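Local coordinates for probable branched-chain-amino-acid aminotransferase (PDB 3CSW), which probably catalyses the pyridoxal-phosphate-dependent transfer of amino groups between leucine, isoleucine or valine and 2-oxoglutarate, at residues 181-186 against 236-241; 191-196 against 222-227. All coordinates share one frame; numbering follows the deposited sequence. Where two conformers were deposited one is given.

In the fold
Both contacts belong to one mixed sheet, whose strands run in the order 219-222, 189-193, 181-186, 234-239, 243-247. Interaction 1 pairs two inner antiparallel strands; all its touching residues are buried, and its chemistry is aromatic and aliphatic until the strands reach the cofactor, where asparagine, threonine and water take over. Interaction 2, with its centre about 12 Å from that of interaction 1, joins 189-193 to the outermost strand 219-222 in parallel. It is only partly buried, and mixes two backbone bonds with branched aliphatic groups and a charged guanidinium. Strands 181-186 and 189-193 are neighbours, and Thr192 OG1 is hydrogen-bonded to Val182 O, tying the two contacts together.

Interaction 1. Residues 181-186 against 236-241; sequences NVFLVK and FLTHTS. With PLP (pyridoxal-5'-phosphate), chain E.
Asn181 and Thr238 form a hydrogen-bonded antiparallel pair: Asn181 N reaches Thr238 O at 2.9 Å, and Thr238 N returns a bond to Asn181 O. On the same face Thr238 OG1 lies 3.5 Å from Asn181 CB. The amide of Asn181 turns to the cofactor, with OD1 3.6 Å from PLP C6 and ND2 held by Leu200 O. One water is hydrogen-bonded to Asn181 OD1, Thr238 OG1 and PLP O2P; an amide and a hydroxyl suit this strand end because OD1 and OG1 can both bond the water that leads to the phosphate. Val182 points to the other face, where its CG2 meets Leu237 CD2 at 3.9 Å, the two branched side chains lying side by side. These are inner strands of the mixed sheet in a class-IV aminotransferase, and their ends bring residues to the PLP pocket.

Phe183 pairs with Phe236 through two straight backbone bonds, Phe183 N to Phe236 O and Phe236 N to Phe183 O. The Phe236 ring, with CG between its own N and carbonyl carbon (chi1 69°), swings across so that Phe183 CB sits over its face, 3.6 Å from the centroid, a CH-pi contact. The rings are nearly parallel, at 7°, but slid apart with little overlap. Phe183 CE1 also touches Thr238 CG2 at 3.5 Å, and helix 203-214 packs on this face through Arg205, Val208 and Thr204. An alanine in place of Phe183 would probably open a gap beside the Phe236 ring and take from Thr238 CG2 one of its two aromatic neighbours.

Val185 extends the pairing by a backbone bond to Glu234. Past the paired region, Thr240 N and OG1 both donate to PLP O3P, OG1 at 2.8 Å, gripping the phosphate.

Interaction 2. Residues 191-196 against 222-227; sequences ITPSLD and RVVWVW
Ile191 CG2 lies over one face of the Arg222 guanidinium, 3.6 Å above its plane and toward the rim, while CD1 of the same isoleucine reaches NH2 at 3.7 Å. Arg222 arrives there by an indirect route: its side chain sets out away from 191-196, but with CG between the backbone N and the carbonyl carbon (chi1 54°) and the chain extended from CG to NE, its flat end comes back over Ile191. The isoleucine, branched at CB, serves two neighbours, because CG2 also meets Val224 CG2 at 3.6 Å, the two side chains crossing obliquely. That valine methyl lies 4.2 Å from Pro193 CD as well, so compact aliphatic groups fill this corner.

Beneath the side chains the strands pair in parallel, Pro193 opposite Arg222 with their side chains diverging. Arg222 N donates to Thr192 O at 3.1 Å. Ser194 N donates to Arg222 O from well above the carbonyl plane, whereas Pro193, having no N-H to give, offers CA to the same oxygen at 3.2 Å. Ser194 turns its CB toward Arg222, and its OG is hydrogen-bonded to Ser197. This joins the outermost strand 219-222 to the sheet, a few residues ahead of the helix at about 226-230.

The guanidinium donates through NH1 to Val223 O at 2.9 Å and forms salt bridges from NE to Glu220 and from NH2 to Glu228. With these bonds limiting its rotation, its flat face can rest on an aliphatic side chain while the carboxylates of Glu220 and Glu228 probably more than offset its single positive charge.

Interaction 1. Residues 181-186 against 236-241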
ATOM      1  N   ASN A 181     -22.532  -1.238   8.644  1.00 30.41           N
ATOM      2  CA  ASN A 181     -21.552  -2.310   8.756  1.00 28.21           C
ATOM      3  C   ASN A 181     -22.049  -3.587   8.051  1.00 27.81           C
ATOM      4  O   ASN A 181     -23.251  -3.755   7.799  1.00 26.95           O
ATOM      5  CB  ASN A 181     -21.188  -2.597  10.206  1.00 28.41           C
ATOM      6  CG  ASN A 181     -20.411  -1.461  10.865  1.00 25.09           C
ATOM      7  OD1 ASN A 181     -20.954  -0.737  11.710  1.00 30.62           O
ATOM      8  ND2 ASN A 181     -19.139  -1.305  10.495  1.00 26.96           N
ATOM      9  N   VAL A 182     -21.102  -4.462   7.711  1.00 28.37           N
ATOM     10  CA  VAL A 182     -21.340  -5.701   6.951  1.00 27.84           C
ATOM     11  C   VAL A 182     -21.098  -6.954   7.788  1.00 28.23           C
ATOM     12  O   VAL A 182     -20.106  -7.073   8.498  1.00 26.59           O
ATOM     13  CB  VAL A 182     -20.406  -5.739   5.698  1.00 29.16           C
ATOM     14  CG1 VAL A 182     -20.481  -7.113   4.913  1.00 24.30           C
ATOM     15  CG2 VAL A 182     -20.737  -4.542   4.794  1.00 25.59           C
ATOM     16  N   PHE A 183     -22.035  -7.886   7.677  1.00 30.08           N
ATOM     17  CA  PHE A 183     -21.914  -9.197   8.246  1.00 29.06           C
ATOM     18  C   PHE A 183     -22.167 -10.240   7.150  1.00 29.21           C
ATOM     19  O   PHE A 183     -22.923  -9.992   6.198  1.00 29.38           O
ATOM     20  CB  PHE A 183     -22.971  -9.403   9.351  1.00 27.14           C
ATOM     21  CG  PHE A 183     -22.716  -8.635  10.619  1.00 26.86           C
ATOM     22  CD1 PHE A 183     -22.985  -7.280  10.694  1.00 27.22           C
ATOM     23  CD2 PHE A 183     -22.248  -9.284  11.759  1.00 26.41           C
ATOM     24  CE1 PHE A 183     -22.785  -6.574  11.871  1.00 27.19           C
ATOM     25  CE2 PHE A 183     -22.036  -8.590  12.932  1.00 24.79           C
ATOM     26  CZ  PHE A 183     -22.315  -7.226  12.992  1.00 28.94           C
ATOM     27  N   LEU A 184     -21.515 -11.395   7.288  1.00 29.24           N
ATOM     28  CA  LEU A 184     -21.788 -12.542   6.428  0.70 29.12           C
ATOM     29  C   LEU A 184     -21.974 -13.784   7.286  1.00 29.01           C
ATOM     30  O   LEU A 184     -21.557 -13.838   8.448  1.00 27.81           O
ATOM     31  CB  LEU A 184     -20.713 -12.750   5.347  0.70 29.18           C
ATOM     32  CG  LEU A 184     -19.284 -13.111   5.740  0.70 29.12           C
ATOM     33  CD1 LEU A 184     -18.616 -13.808   4.598  0.70 25.89           C
ATOM     34  CD2 LEU A 184     -18.484 -11.874   6.156  0.70 22.67           C
ATOM     35  N   VAL A 185     -22.659 -14.768   6.732  1.00 29.92           N
ATOM     36  CA  VAL A 185     -22.867 -16.035   7.444  1.00 28.81           C
ATOM     37  C   VAL A 185     -22.322 -17.119   6.548  1.00 28.70           C
ATOM     38  O   VAL A 185     -22.615 -17.127   5.355  1.00 28.98           O
ATOM     39  CB  VAL A 185     -24.350 -16.338   7.766  1.00 28.64           C
ATOM     40  CG1 VAL A 185     -24.482 -17.724   8.412  1.00 26.90           C
ATOM     41  CG2 VAL A 185     -24.970 -15.250   8.674  1.00 28.04           C
ATOM     42  N   LYS A 186     -21.520 -18.012   7.122  1.00 31.24           N
ATOM     43  CA  LYS A 186     -20.925 -19.131   6.392  1.00 31.86           C
ATOM     44  C   LYS A 186     -20.839 -20.337   7.301  1.00 34.22           C
ATOM     45  O   LYS A 186     -20.196 -20.268   8.346  1.00 35.06           O
ATOM     46  CB  LYS A 186     -19.532 -18.742   5.889  1.00 33.05           C
ATOM     47  CG  LYS A 186     -18.843 -19.764   4.992  1.00 31.11           C
ATOM     48  CD  LYS A 186     -19.671 -20.120   3.783  1.00 34.56           C
ATOM     49  CE  LYS A 186     -18.845 -20.883   2.785  1.00 39.31           C
ATOM     50  NZ  LYS A 186     -19.658 -21.264   1.620  1.00 44.79           N
ATOM     51  N   PHE A 236     -25.793  -9.518   5.381  1.00 29.18           N
ATOM     52  CA  PHE A 236     -26.681  -8.445   5.852  1.00 26.32           C
ATOM     53  C   PHE A 236     -25.888  -7.216   6.306  1.00 28.06           C
ATOM     54  O   PHE A 236     -24.664  -7.291   6.529  1.00 26.89           O
ATOM     55  CB  PHE A 236     -27.679  -8.929   6.931  1.00 27.68           C
ATOM     56  CG  PHE A 236     -27.065  -9.292   8.292  1.00 26.88           C
ATOM     57  CD1 PHE A 236     -26.825  -8.310   9.251  1.00 29.92           C
ATOM     58  CD2 PHE A 236     -26.809 -10.621   8.628  1.00 30.96           C
ATOM     59  CE1 PHE A 236     -26.295  -8.639  10.498  1.00 28.70           C
ATOM     60  CE2 PHE A 236     -26.287 -10.962   9.874  1.00 31.30           C
ATOM     61  CZ  PHE A 236     -26.025  -9.959  10.812  1.00 28.45           C
ATOM     62  N   LEU A 237     -26.607  -6.094   6.406  1.00 28.15           N
ATOM     63  CA  LEU A 237     -26.067  -4.822   6.839  1.00 28.42           C
ATOM     64  C   LEU A 237     -26.669  -4.422   8.172  1.00 30.56           C
ATOM     65  O   LEU A 237     -27.774  -4.848   8.521  1.00 31.70           O
ATOM     66  CB  LEU A 237     -26.386  -3.719   5.825  1.00 27.16           C
ATOM     67  CG  LEU A 237     -26.094  -3.974   4.353  1.00 28.96           C
ATOM     68  CD1 LEU A 237     -26.632  -2.819   3.490  1.00 26.75           C
ATOM     69  CD2 LEU A 237     -24.589  -4.228   4.131  1.00 23.44           C
ATOM     70  N   THR A 238     -25.955  -3.581   8.912  1.00 31.83           N
ATOM     71  CA  THR A 238     -26.473  -3.026  10.157  1.00 32.54           C
ATOM     72  C   THR A 238     -26.263  -1.506  10.183  1.00 31.52           C
ATOM     73  O   THR A 238     -25.181  -1.024   9.894  1.00 30.77           O
ATOM     74  CB  THR A 238     -25.787  -3.686  11.409  1.00 31.52           C
ATOM     75  OG1 THR A 238     -24.389  -3.372  11.430  1.00 29.97           O
ATOM     76  CG2 THR A 238     -25.955  -5.200  11.403  1.00 25.45           C
ATOM     77  N   HIS A 239     -27.297  -0.754  10.529  1.00 32.11           N
ATOM     78  CA  HIS A 239     -27.163   0.688  10.748  1.00 30.71           C
ATOM     79  C   HIS A 239     -28.291   1.199  11.650  1.00 30.49           C
ATOM     80  O   HIS A 239     -29.312   0.561  11.784  1.00 28.33           O
ATOM     81  CB  HIS A 239     -27.072   1.477   9.418  1.00 30.03           C
ATOM     82  CG  HIS A 239     -28.272   1.359   8.527  1.00 30.59           C
ATOM     83  ND1 HIS A 239     -29.221   2.361   8.411  1.00 24.88           N
ATOM     84  CD2 HIS A 239     -28.660   0.375   7.683  1.00 28.04           C
ATOM     85  CE1 HIS A 239     -30.143   1.990   7.542  1.00 30.19           C
ATOM     86  NE2 HIS A 239     -29.834   0.791   7.088  1.00 31.36           N
ATOM     87  N   THR A 240     -28.088   2.360  12.261  1.00 30.67           N
ATOM     88  CA  THR A 240     -28.998   2.896  13.260  1.00 30.46           C
ATOM     89  C   THR A 240     -30.489   2.890  12.877  1.00 31.83           C
ATOM     90  O   THR A 240     -31.336   2.385  13.636  1.00 29.02           O
ATOM     91  CB  THR A 240     -28.581   4.349  13.691  1.00 30.95           C
ATOM     92  OG1 THR A 240     -27.415   4.301  14.532  1.00 29.59           O
ATOM     93  CG2 THR A 240     -29.685   5.016  14.462  1.00 27.89           C
ATOM     94  N   SER A 241     -30.813   3.443  11.708  1.00 31.41           N
ATOM     95  CA  SER A 241     -32.212   3.682  11.381  1.00 34.27           C
ATOM     96  C   SER A 241     -33.011   2.413  11.214  1.00 34.56           C
ATOM     97  O   SER A 241     -34.132   2.352  11.703  1.00 37.54           O
ATOM     98  CB  SER A 241     -32.371   4.605  10.153  1.00 34.87           C
ATOM     99  OG  SER A 241     -31.713   4.087   9.013  1.00 39.78           O
TER
HETATM  100  N1  PLP E 300     -20.208   2.729   8.702  1.00 37.69           N
HETATM  101  C2  PLP E 300     -20.242   4.067   8.321  1.00 44.18           C
HETATM  102  C2A PLP E 300     -19.230   4.531   7.320  1.00 37.75           C
HETATM  103  C3  PLP E 300     -21.211   4.933   8.874  1.00 50.38           C
HETATM  104  O3  PLP E 300     -21.318   6.237   8.450  1.00 51.69           O
HETATM  105  C4  PLP E 300     -22.140   4.430   9.816  1.00 53.30           C
HETATM  106  C4A PLP E 300     -23.223   5.314  10.371  1.00 53.47           C
HETATM  107  O4A PLP E 300     -24.272   5.497   9.725  1.00 64.86           O
HETATM  108  C5  PLP E 300     -22.090   3.073  10.179  1.00 43.80           C
HETATM  109  C6  PLP E 300     -21.114   2.242   9.623  1.00 36.73           C
HETATM  110  C5A PLP E 300     -23.187   2.433  10.998  1.00 42.16           C
HETATM  111  O4P PLP E 300     -22.973   2.673  12.382  1.00 44.26           O
HETATM  112  P   PLP E 300     -24.189   2.680  13.470  1.00 42.88           P
HETATM  113  O1P PLP E 300     -23.686   3.267  14.804  1.00 40.80           O
HETATM  114  O2P PLP E 300     -24.665   1.273  13.691  1.00 35.11           O
HETATM  115  O3P PLP E 300     -25.284   3.540  12.853  1.00 42.59           O
HETATM  116  O   HOH W   1     -23.541  -0.920  12.585  1.00 23.38           O

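Interaction 2. Residues 191-196 against 222-227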
ATOM      1  N   ILE A 191     -19.849 -13.844  10.716  1.00 31.18           N
ATOM      2  CA  ILE A 191     -18.520 -13.298  10.459  1.00 30.44           C
ATOM      3  C   ILE A 191     -18.646 -11.815  10.092  1.00 29.48           C
ATOM      4  O   ILE A 191     -19.518 -11.438   9.320  1.00 29.49           O
ATOM      5  CB  ILE A 191     -17.808 -14.085   9.310  1.00 32.87           C
ATOM      6  CG1 ILE A 191     -17.668 -15.577   9.666  1.00 30.59           C
ATOM      7  CG2 ILE A 191     -16.454 -13.459   8.987  1.00 28.20           C
ATOM      8  CD1 ILE A 191     -17.521 -16.473   8.454  1.00 31.25           C
ATOM      9  N   THR A 192     -17.811 -10.970  10.700  1.00 29.56           N
ATOM     10  CA  THR A 192     -17.826  -9.537  10.453  1.00 27.75           C
ATOM     11  C   THR A 192     -16.396  -8.972  10.503  1.00 28.91           C
ATOM     12  O   THR A 192     -15.557  -9.450  11.286  1.00 28.21           O
ATOM     13  CB  THR A 192     -18.766  -8.781  11.439  1.00 29.99           C
ATOM     14  OG1 THR A 192     -19.106  -7.487  10.917  1.00 29.27           O
ATOM     15  CG2 THR A 192     -18.156  -8.637  12.811  1.00 25.15           C
ATOM     16  N   PRO A 193     -16.097  -7.982   9.628  1.00 27.98           N
ATOM     17  CA  PRO A 193     -14.796  -7.326   9.724  1.00 28.80           C
ATOM     18  C   PRO A 193     -14.443  -6.819  11.138  1.00 28.80           C
ATOM     19  O   PRO A 193     -15.264  -6.177  11.809  1.00 27.60           O
ATOM     20  CB  PRO A 193     -14.915  -6.168   8.725  1.00 27.04           C
ATOM     21  CG  PRO A 193     -15.849  -6.726   7.652  1.00 26.56           C
ATOM     22  CD  PRO A 193     -16.871  -7.492   8.470  1.00 26.79           C
ATOM     23  N   SER A 194     -13.224  -7.134  11.553  1.00 30.87           N
ATOM     24  CA  SER A 194     -12.636  -6.650  12.788  1.00 30.31           C
ATOM     25  C   SER A 194     -12.413  -5.146  12.695  1.00 32.26           C
ATOM     26  O   SER A 194     -12.296  -4.599  11.598  1.00 31.62           O
ATOM     27  CB  SER A 194     -11.308  -7.355  13.001  1.00 29.84           C
ATOM     28  OG  SER A 194     -10.510  -7.261  11.830  1.00 31.84           O
ATOM     29  N   LEU A 195     -12.369  -4.474  13.848  1.00 31.00           N
ATOM     30  CA  LEU A 195     -12.105  -3.032  13.882  1.00 32.94           C
ATOM     31  C   LEU A 195     -10.747  -2.683  13.268  1.00 32.61           C
ATOM     32  O   LEU A 195     -10.589  -1.597  12.716  1.00 36.89           O
ATOM     33  CB  LEU A 195     -12.198  -2.474  15.313  1.00 31.34           C
ATOM     34  CG  LEU A 195     -13.557  -2.671  15.991  1.00 32.24           C
ATOM     35  CD1 LEU A 195     -13.469  -2.157  17.432  1.00 33.68           C
ATOM     36  CD2 LEU A 195     -14.725  -2.009  15.238  1.00 30.13           C
ATOM     37  N   ASP A 196      -9.797  -3.608  13.346  1.00 32.12           N
ATOM     38  CA  ASP A 196      -8.457  -3.453  12.755  1.00 35.68           C
ATOM     39  C   ASP A 196      -8.442  -3.526  11.249  1.00 33.63           C
ATOM     40  O   ASP A 196      -7.418  -3.263  10.660  1.00 36.65           O
ATOM     41  CB  ASP A 196      -7.510  -4.557  13.241  1.00 39.12           C
ATOM     42  CG  ASP A 196      -7.050  -4.360  14.651  1.00 55.68           C
ATOM     43  OD1 ASP A 196      -7.289  -3.267  15.229  1.00 73.19           O
ATOM     44  OD2 ASP A 196      -6.431  -5.309  15.189  1.00 74.94           O
ATOM     45  N   ARG A 222     -12.884 -10.646  12.316  1.00 30.00           N
ATOM     46  CA  ARG A 222     -11.565 -10.867  11.703  1.00 30.21           C
ATOM     47  C   ARG A 222     -11.451 -10.125  10.378  1.00 29.69           C
ATOM     48  O   ARG A 222     -12.375  -9.465   9.946  1.00 32.05           O
ATOM     49  CB  ARG A 222     -11.333 -12.362  11.483  1.00 28.37           C
ATOM     50  CG  ARG A 222     -12.427 -13.046  10.685  1.00 27.09           C
ATOM     51  CD  ARG A 222     -11.954 -14.403  10.234  1.00 32.63           C
ATOM     52  NE  ARG A 222     -12.946 -15.145   9.455  1.00 33.02           N
ATOM     53  CZ  ARG A 222     -13.077 -15.095   8.129  1.00 34.91           C
ATOM     54  NH1 ARG A 222     -12.332 -14.288   7.376  1.00 34.23           N
ATOM     55  NH2 ARG A 222     -13.991 -15.842   7.558  1.00 35.92           N
ATOM     56  N   VAL A 223     -10.303 -10.221   9.745  1.00 30.81           N
ATOM     57  CA  VAL A 223     -10.149  -9.728   8.395  1.00 30.99           C
ATOM     58  C   VAL A 223     -10.979 -10.644   7.468  1.00 31.92           C
ATOM     59  O   VAL A 223     -10.835 -11.861   7.501  1.00 29.97           O
ATOM     60  CB  VAL A 223      -8.663  -9.691   7.959  1.00 30.67           C
ATOM     61  CG1 VAL A 223      -8.531  -9.352   6.453  1.00 28.09           C
ATOM     62  CG2 VAL A 223      -7.891  -8.691   8.826  1.00 29.97           C
ATOM     63  N   VAL A 224     -11.856 -10.025   6.674  1.00 30.06           N
ATOM     64  CA  VAL A 224     -12.735 -10.714   5.733  1.00 29.01           C
ATOM     65  C   VAL A 224     -12.336 -10.197   4.351  1.00 29.32           C
ATOM     66  O   VAL A 224     -12.302  -9.003   4.134  1.00 27.43           O
ATOM     67  CB  VAL A 224     -14.200 -10.393   6.030  1.00 27.91           C
ATOM     68  CG1 VAL A 224     -15.149 -11.034   4.970  1.00 28.17           C
ATOM     69  CG2 VAL A 224     -14.553 -10.834   7.459  1.00 20.82           C
ATOM     70  N   TRP A 225     -11.951 -11.099   3.453  1.00 27.51           N
ATOM     71  CA  TRP A 225     -11.549 -10.731   2.084  1.00 27.30           C
ATOM     72  C   TRP A 225     -12.785 -10.638   1.173  1.00 27.85           C
ATOM     73  O   TRP A 225     -13.768 -11.373   1.364  1.00 26.71           O
ATOM     74  CB  TRP A 225     -10.520 -11.743   1.536  1.00 26.25           C
ATOM     75  CG  TRP A 225      -9.250 -11.777   2.326  1.00 28.69           C
ATOM     76  CD1 TRP A 225      -8.756 -12.833   3.030  1.00 31.97           C
ATOM     77  CD2 TRP A 225      -8.306 -10.703   2.504  1.00 27.09           C
ATOM     78  NE1 TRP A 225      -7.560 -12.491   3.624  1.00 34.70           N
ATOM     79  CE2 TRP A 225      -7.268 -11.191   3.330  1.00 33.50           C
ATOM     80  CE3 TRP A 225      -8.245  -9.383   2.061  1.00 29.35           C
ATOM     81  CZ2 TRP A 225      -6.188 -10.418   3.707  1.00 27.37           C
ATOM     82  CZ3 TRP A 225      -7.160  -8.594   2.467  1.00 29.68           C
ATOM     83  CH2 TRP A 225      -6.162  -9.117   3.287  1.00 26.71           C
ATOM     84  N   VAL A 226     -12.746  -9.740   0.189  1.00 26.68           N
ATOM     85  CA  VAL A 226     -13.943  -9.486  -0.642  1.00 26.21           C
ATOM     86  C   VAL A 226     -14.606 -10.747  -1.242  1.00 28.25           C
ATOM     87  O   VAL A 226     -15.836 -10.863  -1.237  1.00 29.37           O
ATOM     88  CB  VAL A 226     -13.691  -8.435  -1.737  1.00 26.88           C
ATOM     89  CG1 VAL A 226     -12.503  -8.826  -2.652  1.00 20.77           C
ATOM     90  CG2 VAL A 226     -15.018  -8.118  -2.506  1.00 25.07           C
ATOM     91  N   TRP A 227     -13.805 -11.684  -1.738  1.00 27.65           N
ATOM     92  CA  TRP A 227     -14.334 -12.913  -2.363  1.00 29.12           C
ATOM     93  C   TRP A 227     -15.155 -13.846  -1.430  1.00 30.20           C
ATOM     94  O   TRP A 227     -15.964 -14.639  -1.898  1.00 27.75           O
ATOM     95  CB  TRP A 227     -13.210 -13.673  -3.058  1.00 28.50           C
ATOM     96  CG  TRP A 227     -12.100 -14.159  -2.173  1.00 26.28           C
ATOM     97  CD1 TRP A 227     -12.031 -15.365  -1.519  1.00 29.76           C
ATOM     98  CD2 TRP A 227     -10.874 -13.479  -1.886  1.00 23.33           C
ATOM     99  NE1 TRP A 227     -10.850 -15.453  -0.814  1.00 31.50           N
ATOM    100  CE2 TRP A 227     -10.119 -14.316  -1.027  1.00 29.54           C
ATOM    101  CE3 TRP A 227     -10.334 -12.245  -2.269  1.00 27.55           C
ATOM    102  CZ2 TRP A 227      -8.844 -13.959  -0.562  1.00 33.70           C
ATOM    103  CZ3 TRP A 227      -9.071 -11.881  -1.790  1.00 30.71           C
ATOM    104  CH2 TRP A 227      -8.339 -12.736  -0.951  1.00 25.72           C
TER